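Long-range contacts in ribokinase (Arabidopsis thaliana, PDB 6ILR), which catalyses the magnesium-dependent transfer of a phosphoryl group from ATP to O-5 of D-ribose, giving D-ribose 5-phosphate: residues B[250-255]-B[291-296]; B[54-59]-B[80-85]; B[286-291]-B[303-308]. All coordinates share one frame; numbering follows the deposited sequence.

How the contacts relate
Contacts 1 and 3 sit side by side in the C-terminal part of the chain, their centres about 11 Å apart; they share Gln291 and the sodium ion, and Val290 O is probably hydrogen-bonded by Val252 N and Asp253 N. Their chemistry differs: contact 1 joins two irregular loops through a carboxylate and metal-bound carbonyls, whereas contact 3 joins two helices through leucine and valine methyl groups. Contact 2, about 22 Å from contact 1, combines strand-type backbone bonds with a ring stack; its one link to contact 1 is Cys80 SG against Ile296 CG2. All three are partly buried, with exposed residues touching in contacts 1 and 2 and none in contact 3.

Contact 1: B[250-255]-B[291-296]; sequences QVVDTT and QVKGAI. With NA (sodium ion), chain F.
Asp253 reaches across to Gly294 of the facing loop, with CG anti to its own N (chi1 178°). OD2 offers its anti lone pair to Gly294 N at 2.8 Å, and the N-H...O angle of 159° makes this a nearly straight bond. The other oxygen, OD1, turns back: Thr255 N meets it from above the carboxylate plane, closing an Asx turn, while Thr255 OG1 donates from the syn side at 2.8 Å from OD1. Three donors therefore fix the rotation of the carboxylate. Replacing Asp253 with alanine removes both oxygens, which would probably leave Gly294 N without its acceptor across the contact and undo the Asx turn with Thr255. Beside it, Val252 and Lys293 cross at about a right angle, CG1 of Val252 lying 3.6 Å from Lys293 CD, where the lysine chain bends at chi2. Further back, Gln291 CG packs 3.2 Å from Gln250 O. The two loops run nearly parallel, 12° apart, and between them Asp253 O and Val292 O bind the sodium ion at 2.6 and 2.8 Å. With Cys289 O and Ser298 OG completing its ligands, the ion occupies what is predicted to be the monovalent-cation (potassium) site of ribokinases.

Contact 2: B[54-59]-B[80-85]; sequences YPTYFV and CGVHLD
Tyr57 and His83 stack in an offset manner, their ring planes inclined by only 16° and their centroids 4.6 Å apart. The histidine CB, rather than its ring, lies most squarely over the tyrosine: it sits 3.6 Å from the centroid of the Tyr57 ring and 19° off the normal, a CH-pi contact, while the imidazole slides out toward Tyr57 CZ and OH. Both side chains have CG anti to the carbonyl carbon, which lets the rings lie one over the other.

The imidazole is also held at its edge. Thr56 O lies within the plane of the ring and accepts from His83 ND1 at 3.3 Å, although ND1 stands well above the plane of that carbonyl. The same oxygen takes a shorter bond of 2.7 Å from His83 N, so one carbonyl grips both the backbone and the ring of the histidine. In return Phe58 N donates to His83 O at 3.2 Å. These backbone bonds flank a single bridge between Tyr57 and His83.

Next to the bridge, Val82 CG1 packs 3.6 Å from Phe58 CB, and Leu84 CD2 makes a longer apolar contact with the same carbon. Two waters add to the joint: one molecule accepts from Thr56 N and donates to Gly81 O, another donates to Phe58 O and, at 2.9 Å, to His83 O.

The loop 80-85 thus docks on strand 56-63, which on its other edge pairs with strand 5-8 through backbone bonds of Tyr57 with Leu5 and Val7. Thr56, Phe58 and Val82 face helix 41-51, touching Ala46 and Ala50, while Tyr57 and Val59 rest on Ile132 of helix 127-134.

Contact 3: B[286-291]-B[303-308]; sequences ASLCVQ and KSVLKL. With NA (sodium ion), chain F.
Ser304 meets Leu288 at the start of the interface: its CB lies 3.9 Å from Leu288 CD1, so the serine contributes carbon to this apolar patch. Its hydroxyl serves the chain instead, bonding to Asp301 OD1 near the start of helix 302-312.

One residue on, Val305 meets the same methyl. Its CG2, the branch anti to the carbonyl carbon, stands 4.0 Å from Leu288 CD1, and its backbone N is closer still, at 3.7 Å from that atom. The leucine methyl therefore rests against the helix backbone between Ser304 and Val305 as well as against their side chains. This agrees with the CA atoms, which come nearest at Leu288 and Val305, 7.4 Å apart.

A turn later Leu308 closes the contact. At chi1 -178° the leucine's CG stands opposite the backbone N, the chain extends toward the other helix, and Leu288 and Leu308 reach toward each other tip to tip. Leu308 CD2 does the touching: it lies 3.8 Å from Leu288 CG and reaches Ser287 CB at the same 3.8 Å. Ser287 OG, which lies about as near to that methyl, is hydrogen-bonded to Ile246 O.

Past the helix end, Gln291 NE2 folds back to Ser287 O at 3.0 Å, meeting that carbonyl from above its plane, and Cys289 O binds the sodium ion at 2.7 Å. The contact thus pins helix 302-312 against the last turn of helix 275-289 just before the ion-binding loop. Pro300 of the connecting loop touches both Leu288 and Val305, Phe281, Ala284 and Ala285 of helix 275-289 extend the packing around Val305, and helix 257-270 is touched by Ala286, Cys289 and Val290.

Contact 1: B[250-255]-B[291-296]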
loop_
_atom_site.group_PDB
_atom_site.type_symbol
_atom_site.label_atom_id
_atom_site.label_comp_id
_atom_site.label_asym_id
_atom_site.label_seq_id
_atom_site.Cartn_x
_atom_site.Cartn_y
_atom_site.Cartn_z
ATOM N N GLN B 250 -12.712 24.610 -10.277
ATOM C CA GLN B 250 -12.003 24.269 -9.054
ATOM C C GLN B 250 -10.862 23.314 -9.354
ATOM O O GLN B 250 -11.092 22.218 -9.858
ATOM C CB GLN B 250 -12.954 23.620 -8.052
ATOM C CG GLN B 250 -13.045 24.310 -6.728
ATOM C CD GLN B 250 -13.790 23.477 -5.705
ATOM O OE1 GLN B 250 -14.899 22.990 -5.955
ATOM N NE2 GLN B 250 -13.179 23.301 -4.545
ATOM N N VAL B 251 -9.638 23.718 -9.042
ATOM C CA VAL B 251 -8.517 22.792 -9.123
ATOM C C VAL B 251 -8.437 21.987 -7.830
ATOM O O VAL B 251 -7.999 22.484 -6.797
ATOM C CB VAL B 251 -7.187 23.514 -9.370
ATOM C CG1 VAL B 251 -6.068 22.494 -9.546
ATOM C CG2 VAL B 251 -7.291 24.413 -10.594
ATOM N N VAL B 252 -8.879 20.740 -7.890
ATOM C CA VAL B 252 -8.909 19.889 -6.708
ATOM C C VAL B 252 -7.661 19.012 -6.615
ATOM O O VAL B 252 -7.039 18.927 -5.562
ATOM C CB VAL B 252 -10.177 18.998 -6.698
ATOM C CG1 VAL B 252 -10.048 17.880 -5.687
ATOM C CG2 VAL B 252 -11.412 19.834 -6.413
ATOM N N ASP B 253 -7.293 18.373 -7.721
ATOM C CA ASP B 253 -6.184 17.419 -7.729
ATOM C C ASP B 253 -5.631 17.238 -9.143
ATOM O O ASP B 253 -6.294 16.667 -10.001
ATOM C CB ASP B 253 -6.647 16.075 -7.154
ATOM C CG ASP B 253 -5.558 15.015 -7.170
ATOM O OD1 ASP B 253 -4.364 15.368 -7.243
ATOM O OD2 ASP B 253 -5.903 13.818 -7.094
ATOM N N THR B 254 -4.410 17.713 -9.379
ATOM C CA THR B 254 -3.823 17.656 -10.713
ATOM C C THR B 254 -3.239 16.292 -11.054
ATOM O O THR B 254 -2.747 16.097 -12.160
ATOM C CB THR B 254 -2.708 18.698 -10.893
ATOM O OG1 THR B 254 -1.671 18.449 -9.941
ATOM C CG2 THR B 254 -3.249 20.110 -10.708
ATOM N N THR B 255 -3.290 15.350 -10.116
ATOM C CA THR B 255 -2.770 14.012 -10.378
ATOM C C THR B 255 -3.458 13.385 -11.594
ATOM O O THR B 255 -4.692 13.318 -11.656
ATOM C CB THR B 255 -2.948 13.087 -9.151
ATOM O OG1 THR B 255 -2.296 13.666 -8.012
ATOM C CG2 THR B 255 -2.354 11.718 -9.429
ATOM N N GLN B 291 -10.513 18.592 -11.538
ATOM C CA GLN B 291 -11.565 19.046 -10.629
ATOM C C GLN B 291 -12.084 17.921 -9.729
ATOM O O GLN B 291 -13.027 18.111 -8.972
ATOM C CB GLN B 291 -12.707 19.681 -11.433
ATOM C CG GLN B 291 -12.174 20.675 -12.473
ATOM C CD GLN B 291 -13.228 21.588 -13.050
ATOM O OE1 GLN B 291 -14.094 22.087 -12.335
ATOM N NE2 GLN B 291 -13.160 21.811 -14.356
ATOM N N VAL B 292 -11.447 16.757 -9.803
ATOM C CA VAL B 292 -11.858 15.591 -9.026
ATOM C C VAL B 292 -10.613 14.932 -8.438
ATOM O O VAL B 292 -9.548 14.974 -9.050
ATOM C CB VAL B 292 -12.654 14.593 -9.902
ATOM C CG1 VAL B 292 -12.943 13.292 -9.160
ATOM C CG2 VAL B 292 -13.955 15.238 -10.395
ATOM N N LYS B 293 -10.736 14.354 -7.242
ATOM C CA LYS B 293 -9.597 13.714 -6.580
ATOM C C LYS B 293 -9.336 12.335 -7.183
ATOM O O LYS B 293 -10.264 11.622 -7.566
ATOM C CB LYS B 293 -9.821 13.600 -5.063
ATOM C CG LYS B 293 -8.558 13.840 -4.236
ATOM C CD LYS B 293 -8.500 15.279 -3.733
ATOM C CE LYS B 293 -7.217 15.575 -2.963
ATOM N NZ LYS B 293 -7.147 17.002 -2.508
ATOM N N GLY B 294 -8.064 11.973 -7.296
ATOM C CA GLY B 294 -7.685 10.685 -7.855
ATOM C C GLY B 294 -7.449 10.757 -9.352
ATOM O O GLY B 294 -8.091 11.543 -10.044
ATOM N N ALA B 295 -6.529 9.946 -9.862
ATOM C CA ALA B 295 -6.258 9.943 -11.295
ATOM C C ALA B 295 -7.416 9.292 -12.050
ATOM O O ALA B 295 -8.200 9.971 -12.705
ATOM C CB ALA B 295 -4.951 9.228 -11.596
ATOM N N ILE B 296 -7.530 7.974 -11.933
ATOM C CA ILE B 296 -8.537 7.219 -12.680
ATOM C C ILE B 296 -10.002 7.590 -12.366
ATOM O O ILE B 296 -10.819 7.662 -13.289
ATOM C CB ILE B 296 -8.316 5.711 -12.473
ATOM C CG1 ILE B 296 -7.010 5.313 -13.165
ATOM C CG2 ILE B 296 -9.489 4.903 -13.026
ATOM C CD1 ILE B 296 -6.735 3.830 -13.204
HETATM NA NA NA F . -7.459 14.483 -10.877
#

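Contact 2: B[54-59]-B[80-85]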
loop_
_atom_site.group_PDB
_atom_site.type_symbol
_atom_site.label_atom_id
_atom_site.label_comp_id
_atom_site.label_asym_id
_atom_site.label_seq_id
_atom_site.Cartn_x
_atom_site.Cartn_y
_atom_site.Cartn_z
ATOM N N TYR B 54 -13.211 5.179 -26.659
ATOM C CA TYR B 54 -12.450 4.618 -27.765
ATOM C C TYR B 54 -11.927 3.262 -27.341
ATOM O O TYR B 54 -11.424 3.117 -26.230
ATOM C CB TYR B 54 -11.296 5.538 -28.203
ATOM C CG TYR B 54 -10.811 5.158 -29.579
ATOM C CD1 TYR B 54 -11.446 5.647 -30.714
ATOM C CD2 TYR B 54 -9.755 4.269 -29.744
ATOM C CE1 TYR B 54 -11.035 5.281 -31.974
ATOM C CE2 TYR B 54 -9.331 3.898 -31.006
ATOM C CZ TYR B 54 -9.978 4.404 -32.113
ATOM O OH TYR B 54 -9.563 4.034 -33.363
ATOM N N PRO B 55 -12.062 2.253 -28.216
ATOM C CA PRO B 55 -11.598 0.899 -27.889
ATOM C C PRO B 55 -10.143 0.894 -27.429
ATOM O O PRO B 55 -9.263 1.296 -28.186
ATOM C CB PRO B 55 -11.741 0.148 -29.214
ATOM C CG PRO B 55 -12.765 0.892 -29.972
ATOM C CD PRO B 55 -12.609 2.331 -29.582
ATOM N N THR B 56 -9.898 0.431 -26.211
ATOM C CA THR B 56 -8.592 0.596 -25.594
ATOM C C THR B 56 -8.083 -0.694 -24.982
ATOM O O THR B 56 -8.792 -1.368 -24.229
ATOM C CB THR B 56 -8.639 1.690 -24.511
ATOM O OG1 THR B 56 -9.015 2.922 -25.122
ATOM C CG2 THR B 56 -7.283 1.871 -23.838
ATOM N N TYR B 57 -6.847 -1.036 -25.319
ATOM C CA TYR B 57 -6.152 -2.169 -24.714
ATOM C C TYR B 57 -5.005 -1.688 -23.843
ATOM O O TYR B 57 -4.269 -0.770 -24.208
ATOM C CB TYR B 57 -5.603 -3.111 -25.794
ATOM C CG TYR B 57 -6.660 -3.914 -26.505
ATOM C CD1 TYR B 57 -7.483 -3.329 -27.455
ATOM C CD2 TYR B 57 -6.841 -5.260 -26.223
ATOM C CE1 TYR B 57 -8.455 -4.058 -28.101
ATOM C CE2 TYR B 57 -7.821 -6.002 -26.867
ATOM C CZ TYR B 57 -8.619 -5.394 -27.804
ATOM O OH TYR B 57 -9.592 -6.122 -28.448
ATOM N N PHE B 58 -4.840 -2.317 -22.689
ATOM C CA PHE B 58 -3.685 -2.025 -21.862
ATOM C C PHE B 58 -2.768 -3.236 -21.875
ATOM O O PHE B 58 -3.201 -4.368 -21.639
ATOM C CB PHE B 58 -4.107 -1.646 -20.428
ATOM C CG PHE B 58 -2.949 -1.461 -19.482
ATOM C CD1 PHE B 58 -1.959 -0.524 -19.746
ATOM C CD2 PHE B 58 -2.854 -2.217 -18.327
ATOM C CE1 PHE B 58 -0.881 -0.354 -18.880
ATOM C CE2 PHE B 58 -1.784 -2.045 -17.447
ATOM C CZ PHE B 58 -0.796 -1.110 -17.731
ATOM N N VAL B 59 -1.504 -2.992 -22.195
ATOM C CA VAL B 59 -0.490 -4.032 -22.150
ATOM C C VAL B 59 0.440 -3.718 -20.997
ATOM O O VAL B 59 1.141 -2.705 -21.005
ATOM C CB VAL B 59 0.319 -4.124 -23.461
ATOM C CG1 VAL B 59 1.368 -5.242 -23.362
ATOM C CG2 VAL B 59 -0.602 -4.338 -24.654
ATOM N N CYS B 80 -13.480 1.190 -15.955
ATOM C CA CYS B 80 -13.350 2.065 -17.117
ATOM C C CYS B 80 -13.694 1.385 -18.445
ATOM O O CYS B 80 -14.059 2.062 -19.405
ATOM C CB CYS B 80 -11.933 2.638 -17.181
ATOM S SG CYS B 80 -11.529 3.739 -15.799
ATOM N N GLY B 81 -13.568 0.061 -18.510
ATOM C CA GLY B 81 -13.856 -0.650 -19.743
ATOM C C GLY B 81 -12.649 -0.859 -20.653
ATOM O O GLY B 81 -12.795 -0.996 -21.863
ATOM N N VAL B 82 -11.457 -0.882 -20.070
ATOM C CA VAL B 82 -10.238 -1.204 -20.811
ATOM C C VAL B 82 -10.201 -2.694 -21.129
ATOM O O VAL B 82 -10.538 -3.502 -20.280
ATOM C CB VAL B 82 -8.980 -0.830 -19.996
ATOM C CG1 VAL B 82 -7.710 -1.253 -20.726
ATOM C CG2 VAL B 82 -8.984 0.662 -19.654
ATOM N N HIS B 83 -9.791 -3.075 -22.335
ATOM C CA HIS B 83 -9.585 -4.499 -22.621
ATOM C C HIS B 83 -8.291 -4.972 -21.983
ATOM O O HIS B 83 -7.221 -4.449 -22.292
ATOM C CB HIS B 83 -9.546 -4.768 -24.131
ATOM C CG HIS B 83 -10.849 -4.539 -24.826
ATOM N ND1 HIS B 83 -11.266 -3.293 -25.241
ATOM C CD2 HIS B 83 -11.830 -5.402 -25.196
ATOM C CE1 HIS B 83 -12.447 -3.393 -25.828
ATOM N NE2 HIS B 83 -12.809 -4.666 -25.810
ATOM N N LEU B 84 -8.384 -5.968 -21.104
ATOM C CA LEU B 84 -7.231 -6.411 -20.316
ATOM C C LEU B 84 -6.618 -7.725 -20.795
ATOM O O LEU B 84 -5.771 -8.304 -20.112
ATOM C CB LEU B 84 -7.635 -6.544 -18.849
ATOM C CG LEU B 84 -8.094 -5.212 -18.249
ATOM C CD1 LEU B 84 -8.587 -5.381 -16.813
ATOM C CD2 LEU B 84 -6.946 -4.213 -18.326
ATOM N N ASP B 85 -7.031 -8.164 -21.981
ATOM C CA ASP B 85 -6.544 -9.400 -22.600
ATOM C C ASP B 85 -5.027 -9.598 -22.531
ATOM O O ASP B 85 -4.548 -10.722 -22.383
ATOM C CB ASP B 85 -6.977 -9.441 -24.065
ATOM C CG ASP B 85 -8.485 -9.439 -24.229
ATOM O OD1 ASP B 85 -9.052 -10.519 -24.496
ATOM O OD2 ASP B 85 -9.105 -8.358 -24.095
HETATM O O HOH W 1 -12.131 0.210 -24.349
HETATM O O HOH W 2 -4.875 -5.917 -22.995
#

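Contact 3: B[286-291]-B[303-308]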
loop_
_atom_site.group_PDB
_atom_site.type_symbol
_atom_site.label_atom_id
_atom_site.label_comp_id
_atom_site.label_asym_id
_atom_site.label_seq_id
_atom_site.Cartn_x
_atom_site.Cartn_y
_atom_site.Cartn_z
ATOM N N ALA B 286 -8.262 17.571 -19.774
ATOM C CA ALA B 286 -7.370 17.862 -18.656
ATOM C C ALA B 286 -8.021 18.827 -17.668
ATOM O O ALA B 286 -7.821 18.722 -16.465
ATOM C CB ALA B 286 -6.059 18.438 -19.164
ATOM N N SER B 287 -8.800 19.768 -18.194
ATOM C CA SER B 287 -9.516 20.734 -17.365
ATOM C C SER B 287 -10.504 20.033 -16.438
ATOM O O SER B 287 -10.641 20.399 -15.264
ATOM C CB SER B 287 -10.256 21.756 -18.238
ATOM O OG SER B 287 -10.923 22.716 -17.429
ATOM N N LEU B 288 -11.194 19.027 -16.963
ATOM C CA LEU B 288 -12.150 18.269 -16.150
ATOM C C LEU B 288 -11.453 17.366 -15.136
ATOM O O LEU B 288 -11.891 17.256 -13.983
ATOM C CB LEU B 288 -13.060 17.438 -17.043
ATOM C CG LEU B 288 -14.027 18.239 -17.914
ATOM C CD1 LEU B 288 -14.736 17.319 -18.880
ATOM C CD2 LEU B 288 -15.045 18.983 -17.035
ATOM N N CYS B 289 -10.380 16.712 -15.583
ATOM C CA CYS B 289 -9.570 15.830 -14.740
ATOM C C CYS B 289 -9.200 16.477 -13.404
ATOM O O CYS B 289 -9.320 15.845 -12.346
ATOM C CB CYS B 289 -8.277 15.409 -15.474
ATOM S SG CYS B 289 -7.077 14.543 -14.395
ATOM N N VAL B 290 -8.754 17.729 -13.442
ATOM C CA VAL B 290 -8.182 18.340 -12.241
ATOM C C VAL B 290 -9.236 18.754 -11.209
ATOM O O VAL B 290 -8.893 19.216 -10.119
ATOM C CB VAL B 290 -7.320 19.586 -12.586
ATOM C CG1 VAL B 290 -6.204 19.222 -13.577
ATOM C CG2 VAL B 290 -8.183 20.720 -13.130
ATOM N N GLN B 291 -10.513 18.592 -11.538
ATOM C CA GLN B 291 -11.565 19.046 -10.629
ATOM C C GLN B 291 -12.084 17.921 -9.729
ATOM O O GLN B 291 -13.027 18.111 -8.972
ATOM C CB GLN B 291 -12.707 19.681 -11.433
ATOM C CG GLN B 291 -12.174 20.675 -12.473
ATOM C CD GLN B 291 -13.228 21.588 -13.050
ATOM O OE1 GLN B 291 -14.094 22.087 -12.335
ATOM N NE2 GLN B 291 -13.160 21.811 -14.356
ATOM N N LYS B 303 -18.804 12.859 -23.591
ATOM C CA LYS B 303 -19.836 13.883 -23.736
ATOM C C LYS B 303 -19.571 15.084 -22.831
ATOM O O LYS B 303 -19.894 16.209 -23.200
ATOM C CB LYS B 303 -21.235 13.304 -23.480
ATOM C CG LYS B 303 -21.394 12.540 -22.202
ATOM C CD LYS B 303 -22.747 11.842 -22.173
ATOM C CE LYS B 303 -22.895 10.987 -20.928
ATOM N NZ LYS B 303 -24.157 10.198 -20.974
ATOM N N SER B 304 -18.958 14.857 -21.667
ATOM C CA SER B 304 -18.588 15.961 -20.785
ATOM C C SER B 304 -17.484 16.818 -21.401
ATOM O O SER B 304 -17.525 18.045 -21.321
ATOM C CB SER B 304 -18.124 15.439 -19.426
ATOM O OG SER B 304 -19.129 14.662 -18.813
ATOM N N VAL B 305 -16.482 16.167 -21.991
ATOM C CA VAL B 305 -15.403 16.898 -22.649
ATOM C C VAL B 305 -15.957 17.747 -23.791
ATOM O O VAL B 305 -15.630 18.932 -23.919
ATOM C CB VAL B 305 -14.311 15.952 -23.203
ATOM C CG1 VAL B 305 -13.218 16.770 -23.930
ATOM C CG2 VAL B 305 -13.693 15.132 -22.080
ATOM N N LEU B 306 -16.804 17.138 -24.613
ATOM C CA LEU B 306 -17.410 17.859 -25.728
ATOM C C LEU B 306 -18.323 18.994 -25.247
ATOM O O LEU B 306 -18.425 20.026 -25.898
ATOM C CB LEU B 306 -18.199 16.906 -26.614
ATOM C CG LEU B 306 -17.428 15.827 -27.378
ATOM C CD1 LEU B 306 -18.407 15.000 -28.204
ATOM C CD2 LEU B 306 -16.329 16.434 -28.258
ATOM N N LYS B 307 -18.976 18.818 -24.105
ATOM C CA LYS B 307 -19.830 19.892 -23.587
ATOM C C LYS B 307 -18.977 21.072 -23.117
ATOM O O LYS B 307 -19.304 22.235 -23.370
ATOM C CB LYS B 307 -20.716 19.396 -22.444
ATOM C CG LYS B 307 -21.743 20.435 -22.001
ATOM C CD LYS B 307 -22.484 20.018 -20.732
ATOM C CE LYS B 307 -23.578 21.034 -20.379
ATOM N NZ LYS B 307 -24.277 20.707 -19.103
ATOM N N LEU B 308 -17.873 20.769 -22.438
ATOM C CA LEU B 308 -16.959 21.813 -21.992
ATOM C C LEU B 308 -16.399 22.571 -23.185
ATOM O O LEU B 308 -16.259 23.789 -23.140
ATOM C CB LEU B 308 -15.822 21.231 -21.159
ATOM C CG LEU B 308 -14.827 22.250 -20.594
ATOM C CD1 LEU B 308 -15.526 23.307 -19.748
ATOM C CD2 LEU B 308 -13.751 21.548 -19.775
HETATM NA NA NA F . -7.459 14.483 -10.877
#